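Local atomic coordinates of Rep protein (Adeno-associated virus - 5, PDB entry 1M55), a protein that probably recognises the viral replication origin and nicks DNA there, as the metal-dependent endonuclease domain of a rolling-circle-type replication initiator. Residues Y172-A175 and E180-K183; Q114-K117 and I123-Q126; A132-K137 and A141-D146; Q33-P38 and P51-A56. All blocks are in the same frame, centred on the assembly; numbering follows the deposited sequence.

Interaction 1. Residues Y172-A175 and E180-K183; sequences YKLA and EERK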
loop_
_atom_site.group_PDB
_atom_site.type_symbol
_atom_site.label_atom_id
_atom_site.label_comp_id
_atom_site.label_asym_id
_atom_site.label_seq_id
_atom_site.Cartn_x
_atom_site.Cartn_y
_atom_site.Cartn_z
ATOM N N TYR A 172 3.752 -11.747 -9.885
ATOM C CA TYR A 172 2.623 -11.585 -8.969
ATOM C C TYR A 172 1.398 -10.862 -9.515
ATOM O O TYR A 172 0.421 -10.666 -8.783
ATOM C CB TYR A 172 3.096 -10.889 -7.686
ATOM C CG TYR A 172 4.186 -11.651 -6.974
ATOM C CD1 TYR A 172 5.492 -11.153 -6.910
ATOM C CD2 TYR A 172 3.928 -12.897 -6.410
ATOM C CE1 TYR A 172 6.513 -11.891 -6.306
ATOM C CE2 TYR A 172 4.934 -13.638 -5.807
ATOM C CZ TYR A 172 6.222 -13.135 -5.759
ATOM O OH TYR A 172 7.211 -13.896 -5.178
ATOM N N LYS A 173 1.428 -10.494 -10.793
ATOM C CA LYS A 173 0.303 -9.785 -11.402
ATOM C C LYS A 173 -1.032 -10.506 -11.250
ATOM O O LYS A 173 -2.043 -9.890 -10.906
ATOM C CB LYS A 173 0.577 -9.493 -12.881
ATOM C CG LYS A 173 1.521 -8.328 -13.123
ATOM C CD LYS A 173 1.723 -8.089 -14.611
ATOM C CE LYS A 173 2.475 -6.793 -14.872
ATOM N NZ LYS A 173 1.699 -5.606 -14.408
ATOM N N LEU A 174 -1.042 -11.812 -11.492
ATOM C CA LEU A 174 -2.275 -12.578 -11.371
ATOM C C LEU A 174 -2.683 -12.763 -9.906
ATOM O O LEU A 174 -3.860 -12.653 -9.566
ATOM C CB LEU A 174 -2.126 -13.932 -12.067
ATOM C CG LEU A 174 -3.299 -14.908 -11.967
ATOM C CD1 LEU A 174 -4.593 -14.279 -12.490
ATOM C CD2 LEU A 174 -2.950 -16.166 -12.747
ATOM N N ALA A 175 -1.700 -13.000 -9.045
ATOM C CA ALA A 175 -1.948 -13.205 -7.621
ATOM C C ALA A 175 -2.582 -12.009 -6.919
ATOM O O ALA A 175 -3.382 -12.180 -6.001
ATOM C CB ALA A 175 -0.645 -13.585 -6.913
ATOM N N GLU A 180 -7.124 -17.908 -5.615
ATOM C CA GLU A 180 -6.698 -19.228 -6.065
ATOM C C GLU A 180 -5.211 -19.191 -6.435
ATOM O O GLU A 180 -4.444 -20.087 -6.067
ATOM C CB GLU A 180 -7.550 -19.668 -7.255
ATOM C CG GLU A 180 -7.525 -21.155 -7.519
ATOM C CD GLU A 180 -8.075 -21.977 -6.366
ATOM O OE1 GLU A 180 -9.173 -21.661 -5.858
ATOM O OE2 GLU A 180 -7.410 -22.952 -5.975
ATOM N N GLU A 181 -4.800 -18.131 -7.128
ATOM C CA GLU A 181 -3.403 -17.967 -7.515
ATOM C C GLU A 181 -2.538 -17.754 -6.262
ATOM O O GLU A 181 -1.421 -18.269 -6.177
ATOM C CB GLU A 181 -3.252 -16.799 -8.502
ATOM C CG GLU A 181 -1.810 -16.438 -8.874
ATOM C CD GLU A 181 -1.088 -17.489 -9.710
ATOM O OE1 GLU A 181 -1.648 -18.577 -9.959
ATOM O OE2 GLU A 181 0.057 -17.219 -10.124
ATOM N N ARG A 182 -3.052 -16.993 -5.295
ATOM C CA ARG A 182 -2.322 -16.760 -4.049
ATOM C C ARG A 182 -2.096 -18.100 -3.354
ATOM O O ARG A 182 -0.995 -18.388 -2.890
ATOM C CB ARG A 182 -3.101 -15.815 -3.133
ATOM C CG ARG A 182 -3.049 -14.363 -3.582
ATOM C CD ARG A 182 -4.033 -13.476 -2.832
ATOM N NE ARG A 182 -3.834 -12.071 -3.185
ATOM C CZ ARG A 182 -3.312 -11.160 -2.369
ATOM N NH1 ARG A 182 -2.945 -11.492 -1.134
ATOM N NH2 ARG A 182 -3.097 -9.927 -2.807
ATOM N N LYS A 183 -3.137 -18.928 -3.337
ATOM C CA LYS A 183 -3.081 -20.255 -2.734
ATOM C C LYS A 183 -1.981 -21.083 -3.412
ATOM O O LYS A 183 -1.192 -21.753 -2.745
ATOM C CB LYS A 183 -4.449 -20.927 -2.884
ATOM C CG LYS A 183 -4.623 -22.249 -2.165
ATOM C CD LYS A 183 -6.053 -22.755 -2.324
ATOM C CE LYS A 183 -6.234 -24.124 -1.689
ATOM N NZ LYS A 183 -7.615 -24.657 -1.875
HETATM O O HOH W 1 0.806 -14.398 -9.813
#
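Glu-181 and Arg-182, on helix 179-191, reach back to Leu-174 and Ala-175. They do so in different ways. Glu-181 starts with CG beside its own carbonyl carbon and then bends at chi2. This lays CG against the backbone of Ala-175, 3.4 Å from Ala-175 N. Leu-174 crosses the glutamate chain at about a right angle. Its CG lies 3.8 Å from Glu-181 CG, and its CD2 lies 3.8 Å from the carboxylate carbon Glu-181 CD. OE2 of the carboxylate forms a salt bridge with Arg-184. Water 1 also links Glu-181 OE2 (2.9 Å) to Ala-175 N (3.0 Å). Arg-182 sets out differently, with CG beside its backbone N and anti to its carbonyl carbon (chi1 -75°), and runs extended from CG to NE. NE donates to Ala-175 O over 2.9 Å, in a bent bond (133° at the hydrogen). The oxygen sits at the edge of the guanidinium group but 28° out of its plane. NH2 also binds Ala-176 O and Gln-80 OE1, and NH1 binds Leu-155 O. All three nitrogens are thus used, which should fix the rotation of this buried cation. The arrangement is a helix-like turn folded back on the first turns of the next helix, with a buried arginine tying both to the central sheet of the Rep nuclease fold.

Interaction 2. Residues Q114-K117 and I123-Q126; sequences QLVK and IEPQ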
loop_
_atom_site.group_PDB
_atom_site.type_symbol
_atom_site.label_atom_id
_atom_site.label_comp_id
_atom_site.label_asym_id
_atom_site.label_seq_id
_atom_site.Cartn_x
_atom_site.Cartn_y
_atom_site.Cartn_z
ATOM N N GLN A 114 3.611 15.429 0.095
ATOM C CA GLN A 114 2.923 15.435 -1.194
ATOM C C GLN A 114 1.529 14.814 -1.053
ATOM O O GLN A 114 0.559 15.304 -1.639
ATOM C CB GLN A 114 3.750 14.685 -2.242
ATOM C CG GLN A 114 3.065 14.494 -3.592
ATOM C CD GLN A 114 2.930 15.778 -4.403
ATOM O OE1 GLN A 114 3.131 16.884 -3.899
ATOM N NE2 GLN A 114 2.580 15.631 -5.671
ATOM N N LEU A 115 1.423 13.744 -0.269
ATOM C CA LEU A 115 0.132 13.096 -0.047
ATOM C C LEU A 115 -0.837 14.069 0.628
ATOM O O LEU A 115 -2.008 14.157 0.256
ATOM C CB LEU A 115 0.295 11.849 0.829
ATOM C CG LEU A 115 1.000 10.654 0.184
ATOM C CD1 LEU A 115 1.244 9.563 1.211
ATOM C CD2 LEU A 115 0.160 10.129 -0.964
ATOM N N VAL A 116 -0.339 14.802 1.618
ATOM C CA VAL A 116 -1.163 15.765 2.345
ATOM C C VAL A 116 -1.742 16.816 1.390
ATOM O O VAL A 116 -2.932 17.134 1.449
ATOM C CB VAL A 116 -0.352 16.438 3.483
ATOM C CG1 VAL A 116 -1.135 17.593 4.112
ATOM C CG2 VAL A 116 -0.007 15.403 4.550
ATOM N N LYS A 117 -0.914 17.314 0.483
ATOM C CA LYS A 117 -1.363 18.321 -0.474
ATOM C C LYS A 117 -2.314 17.802 -1.551
ATOM O O LYS A 117 -3.376 18.381 -1.787
ATOM C CB LYS A 117 -0.157 18.992 -1.135
ATOM C CG LYS A 117 0.634 19.875 -0.187
ATOM C CD LYS A 117 1.712 20.673 -0.893
ATOM C CE LYS A 117 2.831 19.791 -1.400
ATOM N NZ LYS A 117 3.946 20.619 -1.939
ATOM N N ILE A 123 -4.793 19.115 4.498
ATOM C CA ILE A 123 -5.186 18.769 5.865
ATOM C C ILE A 123 -4.305 17.627 6.378
ATOM O O ILE A 123 -4.182 16.591 5.722
ATOM C CB ILE A 123 -6.676 18.329 5.929
ATOM C CG1 ILE A 123 -7.589 19.463 5.446
ATOM C CG2 ILE A 123 -7.050 17.881 7.344
ATOM C CD1 ILE A 123 -7.506 20.729 6.272
ATOM N N GLU A 124 -3.674 17.824 7.533
ATOM C CA GLU A 124 -2.813 16.797 8.121
ATOM C C GLU A 124 -3.653 15.694 8.758
ATOM O O GLU A 124 -4.498 15.975 9.612
ATOM C CB GLU A 124 -1.916 17.407 9.203
ATOM C CG GLU A 124 -0.893 18.422 8.709
ATOM C CD GLU A 124 0.313 17.787 8.032
ATOM O OE1 GLU A 124 0.475 16.547 8.104
ATOM O OE2 GLU A 124 1.115 18.537 7.433
ATOM N N PRO A 125 -3.454 14.430 8.347
ATOM C CA PRO A 125 -4.237 13.340 8.942
ATOM C C PRO A 125 -3.921 13.183 10.433
ATOM O O PRO A 125 -2.754 13.204 10.836
ATOM C CB PRO A 125 -3.779 12.116 8.145
ATOM C CG PRO A 125 -3.436 12.697 6.806
ATOM C CD PRO A 125 -2.684 13.947 7.187
ATOM N N GLN A 126 -4.966 13.043 11.242
ATOM C CA GLN A 126 -4.823 12.880 12.688
ATOM C C GLN A 126 -4.705 11.403 13.068
ATOM O O GLN A 126 -5.521 10.864 13.821
ATOM C CB GLN A 126 -6.001 13.537 13.421
ATOM C CG GLN A 126 -6.113 15.039 13.191
ATOM C CD GLN A 126 -4.828 15.780 13.525
ATOM O OE1 GLN A 126 -4.399 15.818 14.677
ATOM N NE2 GLN A 126 -4.194 16.348 12.509
#
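Val-116 meets two flat groups of the 123-126 loop, the carboxylate of Glu-124 and the peptide group joining Ile-123 to Glu-124. Both valine methyls lie on the same face of the carboxylate. CG1 stands over its carbon, 4.2 Å from Glu-124 CD, and CG2 is 3.8 Å from Glu-124 OE1. CG1 also sits above a face of the peptide group, 3.6 Å from Ile-123 O. The ring of Pro-125 is touched only at one corner, where its CD lies 4.0 Å from Val-116 CG2. The valine holds CG1 trans to N and beside the carbonyl carbon (chi1 171°), which spreads the two methyls along the loop. Glu-124 starts away from the helix, but its chain bends at chi2 (-77°) and brings the carboxylate back over Val-116. On the loop side, Gln-126 NE2 donates to Glu-124 O over 2.9 Å, from well above the carbonyl plane. Trp-130 touches both Val-116 and Pro-125 and adds an apolar wall. The backbone of Val-116 is hydrogen-bonded to Gly-122, just before Ile-123. Between the two segments themselves the contact is purely van der Waals. Its chemistry implies a fit by shape: one buried aliphatic side chain near the C-terminal end of helix 101-118 seats the loop, and toward Val-116 the glutamate offers the flat face of its carboxylate.

Interaction 3. Residues A132-K137 and A141-D146; sequences AITKVK and ANKVVD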
loop_
_atom_site.group_PDB
_atom_site.type_symbol
_atom_site.label_atom_id
_atom_site.label_comp_id
_atom_site.label_asym_id
_atom_site.label_seq_id
_atom_site.Cartn_x
_atom_site.Cartn_y
_atom_site.Cartn_z
ATOM N N ALA A 132 4.806 5.191 7.845
ATOM C CA ALA A 132 5.928 4.630 8.589
ATOM C C ALA A 132 6.809 3.652 7.822
ATOM O O ALA A 132 6.318 2.694 7.221
ATOM C CB ALA A 132 5.401 3.954 9.859
ATOM N N ILE A 133 8.117 3.887 7.863
ATOM C CA ILE A 133 9.078 3.000 7.211
ATOM C C ILE A 133 9.324 1.832 8.174
ATOM O O ILE A 133 9.585 2.044 9.364
ATOM C CB ILE A 133 10.436 3.699 6.978
ATOM C CG1 ILE A 133 10.259 4.941 6.105
ATOM C CG2 ILE A 133 11.421 2.729 6.330
ATOM C CD1 ILE A 133 11.492 5.823 6.059
ATOM N N THR A 134 9.218 0.607 7.680
ATOM C CA THR A 134 9.454 -0.548 8.531
ATOM C C THR A 134 10.946 -0.632 8.855
ATOM O O THR A 134 11.800 -0.520 7.964
ATOM C CB THR A 134 8.970 -1.846 7.863
ATOM O OG1 THR A 134 7.574 -1.725 7.568
ATOM C CG2 THR A 134 9.176 -3.041 8.788
ATOM N N LYS A 135 11.244 -0.771 10.144
ATOM C CA LYS A 135 12.616 -0.862 10.640
ATOM C C LYS A 135 12.924 -2.296 11.076
ATOM O O LYS A 135 12.012 -3.103 11.296
ATOM C CB LYS A 135 12.802 0.052 11.860
ATOM C CG LYS A 135 12.258 1.459 11.712
ATOM C CD LYS A 135 13.097 2.295 10.785
ATOM C CE LYS A 135 12.575 3.717 10.749
ATOM N NZ LYS A 135 13.535 4.632 10.083
ATOM N N VAL A 136 14.211 -2.599 11.203
ATOM C CA VAL A 136 14.651 -3.917 11.651
ATOM C C VAL A 136 14.208 -4.068 13.113
ATOM O O VAL A 136 13.820 -5.150 13.554
ATOM C CB VAL A 136 16.189 -4.055 11.554
ATOM C CG1 VAL A 136 16.640 -5.387 12.139
ATOM C CG2 VAL A 136 16.637 -3.945 10.102
ATOM N N LYS A 137 14.247 -2.949 13.835
ATOM C CA LYS A 137 13.851 -2.864 15.238
ATOM C C LYS A 137 13.715 -1.375 15.552
ATOM O O LYS A 137 14.215 -0.541 14.794
ATOM C CB LYS A 137 14.905 -3.511 16.142
ATOM C CG LYS A 137 16.291 -2.899 16.044
ATOM C CD LYS A 137 17.304 -3.761 16.776
ATOM C CE LYS A 137 18.703 -3.189 16.672
ATOM N NZ LYS A 137 19.683 -4.091 17.335
ATOM N N ALA A 141 17.903 0.321 11.746
ATOM C CA ALA A 141 17.990 0.623 10.322
ATOM C C ALA A 141 16.701 0.283 9.579
ATOM O O ALA A 141 15.859 -0.475 10.074
ATOM C CB ALA A 141 19.163 -0.129 9.703
ATOM N N ASN A 142 16.558 0.852 8.388
ATOM C CA ASN A 142 15.390 0.604 7.552
ATOM C C ASN A 142 15.462 -0.840 7.073
ATOM O O ASN A 142 16.474 -1.272 6.518
ATOM C CB ASN A 142 15.375 1.564 6.359
ATOM C CG ASN A 142 15.229 3.011 6.782
ATOM O OD1 ASN A 142 14.415 3.335 7.647
ATOM N ND2 ASN A 142 16.027 3.889 6.185
ATOM N N LYS A 143 14.389 -1.585 7.304
ATOM C CA LYS A 143 14.334 -2.989 6.923
ATOM C C LYS A 143 14.326 -3.187 5.411
ATOM O O LYS A 143 13.713 -2.418 4.665
ATOM C CB LYS A 143 13.093 -3.647 7.536
ATOM C CG LYS A 143 13.077 -5.172 7.499
ATOM C CD LYS A 143 11.758 -5.709 8.040
ATOM C CE LYS A 143 11.808 -7.205 8.291
ATOM N NZ LYS A 143 12.698 -7.535 9.440
ATOM N N VAL A 144 15.050 -4.201 4.964
ATOM C CA VAL A 144 15.099 -4.536 3.556
ATOM C C VAL A 144 14.657 -5.986 3.482
ATOM O O VAL A 144 15.113 -6.818 4.265
ATOM C CB VAL A 144 16.521 -4.375 2.961
ATOM C CG1 VAL A 144 16.564 -4.914 1.534
ATOM C CG2 VAL A 144 16.929 -2.905 2.966
ATOM N N VAL A 145 13.720 -6.270 2.588
ATOM C CA VAL A 145 13.213 -7.624 2.411
ATOM C C VAL A 145 13.339 -7.995 0.944
ATOM O O VAL A 145 13.512 -7.120 0.093
ATOM C CB VAL A 145 11.718 -7.735 2.823
ATOM C CG1 VAL A 145 11.544 -7.399 4.295
ATOM C CG2 VAL A 145 10.851 -6.823 1.958
ATOM N N ASP A 146 13.314 -9.286 0.644
ATOM C CA ASP A 146 13.388 -9.720 -0.742
ATOM C C ASP A 146 12.001 -10.162 -1.202
ATOM O O ASP A 146 11.053 -10.178 -0.408
ATOM C CB ASP A 146 14.424 -10.836 -0.929
ATOM C CG ASP A 146 14.162 -12.037 -0.051
ATOM O OD1 ASP A 146 13.014 -12.525 -0.027
ATOM O OD2 ASP A 146 15.110 -12.495 0.618
HETATM O O HOH W 2 11.676 -0.647 5.022
#
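Lys-135 and Asn-142 form a single antiparallel bridge, as a non-hydrogen-bonded pair with CA atoms 4.4 Å apart. Backbone hydrogen bonds flank the pair. Lys-143 N donates to Thr-134 O over 2.9 Å, and Val-136 N donates to Ala-141 O over 2.9 Å. The second bond is nearly straight, and its donor lies close to the C=O axis. Ala-141 O is also approached by Lys-135 CA at 3.3 Å, a CA-H...O contact.

One polar bond joins side chains. Lys-135 and Asn-142 run alongside each other, and Lys-135 NZ donates to Asn-142 OD1 over 2.9 Å. The lysine folds back at its second torsion (chi2 -72°), which brings the ammonium group to the amide. The ammonium comes in 19° off the plane of that carbonyl. The other end of the amide, ND2, binds Ser-101 OG, so the asparagine is held at both ends.

The remaining contacts are van der Waals. Two set a methyl against an oxygen: Ile-133 CG2 presses on Asn-142 OD1 at 3.3 Å, and Val-136 CG2 rests 3.6 Å from Ala-141 O. One is carbon to carbon. Thr-134 and Lys-143 lie side by side, with Thr-134 CG2 3.8 Å from Lys-143 CD; the threonine hydroxyl itself binds Glu-6.

The contact is a surface hairpin between strands 131-133 and 145-146, which both pair antiparallel with strand 3-10. Helix 101-118 packs alongside, with Leu-104 touching Ile-133 and Asn-142, and Val-108 touching Ile-133.

Interaction 4. Residues Q33-P38 and P51-A56; sequences QIWELP and PQLTVA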
loop_
_atom_site.group_PDB
_atom_site.type_symbol
_atom_site.label_atom_id
_atom_site.label_comp_id
_atom_site.label_asym_id
_atom_site.label_seq_id
_atom_site.Cartn_x
_atom_site.Cartn_y
_atom_site.Cartn_z
ATOM N N GLN A 33 -16.972 7.181 -6.161
ATOM C CA GLN A 33 -16.159 6.282 -6.973
ATOM C C GLN A 33 -16.657 4.836 -6.939
ATOM O O GLN A 33 -16.710 4.211 -5.879
ATOM C CB GLN A 33 -14.699 6.345 -6.523
ATOM C CG GLN A 33 -13.765 5.421 -7.289
ATOM C CD GLN A 33 -13.605 5.829 -8.730
ATOM O OE1 GLN A 33 -13.140 6.927 -9.021
ATOM N NE2 GLN A 33 -13.990 4.950 -9.645
ATOM N N ILE A 34 -16.995 4.297 -8.105
ATOM C CA ILE A 34 -17.472 2.920 -8.204
ATOM C C ILE A 34 -16.312 2.026 -8.640
ATOM O O ILE A 34 -15.596 2.347 -9.594
ATOM C CB ILE A 34 -18.604 2.773 -9.260
ATOM C CG1 ILE A 34 -19.742 3.759 -8.981
ATOM C CG2 ILE A 34 -19.133 1.338 -9.273
ATOM C CD1 ILE A 34 -20.533 3.463 -7.736
ATOM N N TRP A 35 -16.110 0.927 -7.924
ATOM C CA TRP A 35 -15.056 -0.023 -8.253
ATOM C C TRP A 35 -15.679 -1.298 -8.797
ATOM O O TRP A 35 -16.781 -1.674 -8.395
ATOM C CB TRP A 35 -14.221 -0.367 -7.015
ATOM C CG TRP A 35 -13.280 0.716 -6.611
ATOM C CD1 TRP A 35 -13.572 1.830 -5.876
ATOM C CD2 TRP A 35 -11.887 0.800 -6.934
ATOM N NE1 TRP A 35 -12.448 2.602 -5.725
ATOM C CE2 TRP A 35 -11.398 1.995 -6.364
ATOM C CE3 TRP A 35 -11.001 -0.024 -7.651
ATOM C CZ2 TRP A 35 -10.062 2.392 -6.487
ATOM C CZ3 TRP A 35 -9.671 0.370 -7.773
ATOM C CH2 TRP A 35 -9.216 1.568 -7.192
ATOM N N GLU A 36 -14.979 -1.944 -9.720
ATOM C CA GLU A 36 -15.437 -3.198 -10.308
ATOM C C GLU A 36 -14.260 -4.159 -10.294
ATOM O O GLU A 36 -13.105 -3.742 -10.431
ATOM C CB GLU A 36 -15.913 -3.000 -11.747
ATOM C CG GLU A 36 -17.181 -2.167 -11.880
ATOM C CD GLU A 36 -17.717 -2.120 -13.304
ATOM O OE1 GLU A 36 -18.929 -1.859 -13.472
ATOM O OE2 GLU A 36 -16.934 -2.344 -14.255
ATOM N N LEU A 37 -14.545 -5.434 -10.081
ATOM C CA LEU A 37 -13.504 -6.446 -10.059
ATOM C C LEU A 37 -13.106 -6.783 -11.486
ATOM O O LEU A 37 -13.959 -6.829 -12.371
ATOM C CB LEU A 37 -14.018 -7.718 -9.382
ATOM C CG LEU A 37 -14.369 -7.665 -7.902
ATOM C CD1 LEU A 37 -15.133 -8.921 -7.528
ATOM C CD2 LEU A 37 -13.108 -7.524 -7.064
ATOM N N PRO A 38 -11.802 -6.964 -11.744
ATOM C CA PRO A 38 -11.346 -7.307 -13.096
ATOM C C PRO A 38 -11.861 -8.723 -13.394
ATOM O O PRO A 38 -12.103 -9.507 -12.470
ATOM C CB PRO A 38 -9.821 -7.301 -12.949
ATOM C CG PRO A 38 -9.584 -6.340 -11.834
ATOM C CD PRO A 38 -10.658 -6.708 -10.854
ATOM N N PRO A 51 -15.081 3.172 -0.390
ATOM C CA PRO A 51 -14.637 4.536 -0.072
ATOM C C PRO A 51 -13.173 4.554 0.371
ATOM O O PRO A 51 -12.384 5.394 -0.076
ATOM C CB PRO A 51 -15.573 4.943 1.066
ATOM C CG PRO A 51 -16.831 4.202 0.735
ATOM C CD PRO A 51 -16.302 2.834 0.362
ATOM N N GLN A 52 -12.804 3.602 1.225
ATOM C CA GLN A 52 -11.432 3.502 1.709
ATOM C C GLN A 52 -10.489 3.101 0.575
ATOM O O GLN A 52 -9.369 3.607 0.482
ATOM C CB GLN A 52 -11.339 2.504 2.866
ATOM C CG GLN A 52 -11.932 3.010 4.183
ATOM C CD GLN A 52 -13.443 2.846 4.288
ATOM O OE1 GLN A 52 -14.102 2.343 3.378
ATOM N NE2 GLN A 52 -13.995 3.270 5.415
ATOM N N LEU A 53 -10.942 2.199 -0.292
ATOM C CA LEU A 53 -10.136 1.759 -1.429
ATOM C C LEU A 53 -9.855 2.939 -2.365
ATOM O O LEU A 53 -8.762 3.058 -2.923
ATOM C CB LEU A 53 -10.849 0.639 -2.188
ATOM C CG LEU A 53 -10.199 0.135 -3.479
ATOM C CD1 LEU A 53 -8.761 -0.322 -3.236
ATOM C CD2 LEU A 53 -11.044 -0.995 -4.049
ATOM N N THR A 54 -10.841 3.814 -2.521
ATOM C CA THR A 54 -10.693 4.986 -3.375
ATOM C C THR A 54 -9.550 5.869 -2.867
ATOM O O THR A 54 -8.702 6.313 -3.651
ATOM C CB THR A 54 -12.025 5.772 -3.455
ATOM O OG1 THR A 54 -13.015 4.944 -4.086
ATOM C CG2 THR A 54 -11.858 7.060 -4.251
ATOM N N VAL A 55 -9.504 6.095 -1.559
ATOM C CA VAL A 55 -8.431 6.900 -0.975
ATOM C C VAL A 55 -7.106 6.151 -1.121
ATOM O O VAL A 55 -6.090 6.734 -1.509
ATOM C CB VAL A 55 -8.660 7.165 0.536
ATOM C CG1 VAL A 55 -7.535 8.028 1.093
ATOM C CG2 VAL A 55 -9.984 7.847 0.758
ATOM N N ALA A 56 -7.138 4.852 -0.832
ATOM C CA ALA A 56 -5.951 4.004 -0.901
ATOM C C ALA A 56 -5.278 4.007 -2.271
ATOM O O ALA A 56 -4.053 4.144 -2.363
ATOM C CB ALA A 56 -6.300 2.583 -0.494
#
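Trp-35 fastens the loop after helix 24-32 to Leu-53 and Thr-54 on helix 50-71. In the alpha/beta fold of the Rep nuclease domain this helix packs against the central antiparallel sheet.

The apolar part is a CH-pi contact. Leu-53 lays CD2 over one face of the indole, 3.7 Å from the centroid of the five-membered ring and 20° off its normal. The closest approach is 3.5 Å, between Leu-53 CD2 and Trp-35 CD2. Leu-53 CG lies over the six-membered ring, on the same face, 3.6 Å from Trp-35 CE2. A chi1 of 175° swings CG of the leucine away from N and out over the indole. Leu-53 also touches Phe-81 and Trp-164 of the sheet, and Trp-164 meets Trp-35 edge-to-face.

Gln-33 adds a second aliphatic contact. Its CB lies 3.7 Å from Thr-54 CG2. Its amide turns back to its own segment, where NE2 donates to Ile-34 O over 3.1 Å.

Polar contacts hold the indole in place. Gln-50 takes part twice: its OE1 accepts from Trp-35 N, and its backbone O accepts from the hydroxyl of Thr-54. That hydroxyl is buried and bonded twice, since it also accepts from the ring. Trp-35 NE1 reaches Thr-54 OG1 over 2.9 Å, with 158° at the hydrogen and the oxygen only 2° out of the indole plane.

How the interactions relate
The four contacts are spread around one domain and none touches another. Interaction 3 lies at the surface; the other three are partly buried. Interactions 2 and 3 follow each other in the chain and share helix 101-118: one seats the loop after it, the other packs a hairpin beside it. Interactions 1 and 4 each bring a loop to a helix that lies against the central sheet, but their chemistry differs. Interaction 1 combines an arginine-to-carbonyl bond with packing of a glutamate chain, interaction 4 an indole face with a single N-H. Interaction 2 is van der Waals contact alone; interaction 3 joins two backbone bonds to a lysine-asparagine bond. The centres of interactions 1 and 2 lie about 33 Å apart.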